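Local coordinates for cell division protein SepF (Methanobrevibacter smithii, PDB 7AL1) that probably anchors the division protein FtsZ to the cell membrane during archaeal cell division, this chain being its C-terminal domain, which probably carries the FtsZ-binding function, at residues A[14-20]-A[39-45]. Where two conformers were deposited one is given. Residues are numbered along the deposited sequence.
Sequences IMLIRPK and VILDLSF
Strands 14-17 and 39-42 run parallel, their axes 4.6 Å apart at 9°, with Met15 beside Val39, Leu16 beside Ile40 and Ile17 beside Leu41. Val39 opens the second strand: its CG1 lies 3.8 Å from Ile17 CD1 and its CG2 4.1 Å from Met15 CB, on the face covered by helix 22-33. Ile40 carries the parallel bonding pattern, its N donating to Met15 O (2.7 Å) and its O accepting from Ile17 N (3.1 Å). Ile40 (m, t) turns to the other face, where its CD1 sits 4.1 Å from both Ile14 CG2 and Leu16 CD2, a layer that the second subunit covers. Leu41 returns to the helix side and sets CD1 3.6 Å from Pro19 CD. Asp42 N closes the backbone pairing on Ile17 O (2.9 Å). With chi1 t, Asp42 OD1 accepts a hydrogen bond from Ser44 N (3.0 Å), an Asx turn, while its OD2 forms a long salt bridge to Arg18 NE (3.5 Å). Leu43, the N-cap residue of helix 44-49, reaches Pro19 CG with CD2 (4.1 Å). Ser44 OG (chi1 p) accepts from Arg18 NE at 3.2 Å. The ring of Phe45 (chi1 t) presents one face to Lys20, whose CG stands 3.8 Å from the ring centroid and 11° off its normal, a CH-pi contact; a water donates to Pro19 O and Asp42 O (2.8 Å each). Strand 14-17 also pairs with a strand of the second subunit, continuing the sheet across the dimer. Adjacent parallel strands joined through helix 22-33 define the beta-alpha-beta crossover of the SepF core.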
# COMPACT_ATOMS: atom_id res chain seq x y z
N ILE A 14 -9.55 1.34 0.35
CA ILE A 14 -8.35 0.70 0.84
C ILE A 14 -8.18 1.12 2.29
O ILE A 14 -8.07 2.31 2.59
CB ILE A 14 -7.11 1.08 0.03
CG1 ILE A 14 -7.26 0.57 -1.40
CG2 ILE A 14 -5.89 0.48 0.71
CD1 ILE A 14 -6.18 1.09 -2.34
N MET A 15 -8.12 0.15 3.19
CA MET A 15 -8.09 0.43 4.61
C MET A 15 -6.66 0.42 5.11
O MET A 15 -5.85 -0.41 4.69
CB MET A 15 -8.87 -0.62 5.40
CG MET A 15 -10.13 -1.09 4.75
SD MET A 15 -11.33 0.25 4.63
CE MET A 15 -11.57 0.59 6.37
N LEU A 16 -6.35 1.33 6.01
CA LEU A 16 -5.04 1.38 6.65
C LEU A 16 -5.27 1.17 8.13
O LEU A 16 -6.04 1.90 8.76
CB LEU A 16 -4.36 2.73 6.40
CG LEU A 16 -4.08 2.94 4.90
CD1 LEU A 16 -5.04 3.99 4.38
CD2 LEU A 16 -2.67 3.36 4.60
N ILE A 17 -4.61 0.17 8.70
CA ILE A 17 -4.88 -0.29 10.07
C ILE A 17 -3.56 -0.70 10.72
O ILE A 17 -2.80 -1.46 10.09
CB ILE A 17 -5.86 -1.49 10.01
CG1 ILE A 17 -7.15 -1.18 9.22
CG2 ILE A 17 -6.26 -1.93 11.41
CD1 ILE A 17 -8.11 -2.38 8.91
N ARG A 18 -3.33 -0.29 11.96
CA ARG A 18 -2.21 -0.69 12.81
C ARG A 18 -2.82 -1.41 14.02
O ARG A 18 -3.11 -0.77 15.05
CB ARG A 18 -1.37 0.51 13.22
CG ARG A 18 -0.19 0.17 14.06
CD ARG A 18 0.70 1.39 14.20
NE ARG A 18 1.92 1.13 14.94
CZ ARG A 18 2.10 1.42 16.23
NH1 ARG A 18 1.11 1.97 16.94
NH2 ARG A 18 3.26 1.14 16.80
N PRO A 19 -3.05 -2.73 13.94
CA PRO A 19 -3.81 -3.37 15.01
C PRO A 19 -3.06 -3.36 16.33
O PRO A 19 -1.83 -3.52 16.38
CB PRO A 19 -4.01 -4.82 14.52
CG PRO A 19 -3.01 -5.00 13.43
CD PRO A 19 -2.82 -3.64 12.81
N LYS A 20 -3.83 -3.24 17.42
CA LYS A 20 -3.28 -3.33 18.77
C LYS A 20 -3.84 -4.49 19.57
O LYS A 20 -3.26 -4.82 20.62
CB LYS A 20 -3.56 -2.04 19.54
CG LYS A 20 -2.90 -0.83 18.94
CD LYS A 20 -2.93 0.33 19.92
CE LYS A 20 -2.35 1.57 19.28
NZ LYS A 20 -2.38 2.71 20.24
N VAL A 39 -6.28 -4.11 2.53
CA VAL A 39 -5.83 -3.55 3.79
C VAL A 39 -4.33 -3.37 3.75
O VAL A 39 -3.59 -4.32 3.44
CB VAL A 39 -6.24 -4.42 5.00
CG1 VAL A 39 -5.69 -3.83 6.30
CG2 VAL A 39 -7.75 -4.57 5.07
N ILE A 40 -3.87 -2.17 4.01
CA ILE A 40 -2.45 -1.92 4.27
C ILE A 40 -2.28 -2.02 5.78
O ILE A 40 -2.77 -1.17 6.53
CB ILE A 40 -1.96 -0.58 3.71
CG1 ILE A 40 -2.10 -0.58 2.18
CG2 ILE A 40 -0.52 -0.37 4.14
CD1 ILE A 40 -1.89 0.78 1.52
N LEU A 41 -1.67 -3.11 6.22
CA LEU A 41 -1.62 -3.53 7.61
C LEU A 41 -0.24 -3.18 8.15
O LEU A 41 0.77 -3.56 7.55
CB LEU A 41 -1.79 -5.06 7.59
CG LEU A 41 -1.89 -5.81 8.89
CD1 LEU A 41 -3.05 -5.33 9.67
CD2 LEU A 41 -2.06 -7.29 8.60
N ASP A 42 -0.18 -2.52 9.31
CA ASP A 42 1.07 -2.23 10.00
C ASP A 42 1.12 -3.10 11.25
O ASP A 42 0.38 -2.86 12.20
CB ASP A 42 1.19 -0.75 10.38
CG ASP A 42 2.46 -0.44 11.11
OD1 ASP A 42 3.30 -1.32 11.31
OD2 ASP A 42 2.64 0.75 11.52
N LEU A 43 1.95 -4.14 11.24
CA LEU A 43 2.05 -5.09 12.35
C LEU A 43 3.06 -4.70 13.41
O LEU A 43 3.34 -5.49 14.31
CB LEU A 43 2.41 -6.48 11.81
CG LEU A 43 1.28 -7.15 11.02
CD1 LEU A 43 1.72 -8.53 10.58
CD2 LEU A 43 0.04 -7.29 11.89
N SER A 44 3.59 -3.48 13.35
CA SER A 44 4.69 -3.13 14.24
C SER A 44 4.29 -3.08 15.70
O SER A 44 5.11 -3.37 16.57
CB SER A 44 5.31 -1.78 13.82
OG SER A 44 4.37 -0.72 13.88
N PHE A 45 3.06 -2.65 16.01
CA PHE A 45 2.70 -2.61 17.42
C PHE A 45 2.62 -4.03 17.99
O PHE A 45 3.14 -4.30 19.08
CB PHE A 45 1.37 -1.88 17.60
CG PHE A 45 0.90 -1.85 19.04
CD1 PHE A 45 0.19 -2.89 19.59
CD2 PHE A 45 1.16 -0.75 19.83
CE1 PHE A 45 -0.26 -2.84 20.91
CE2 PHE A 45 0.73 -0.70 21.14
CZ PHE A 45 0.02 -1.75 21.68
O HOH W 1 0.46 -3.66 14.86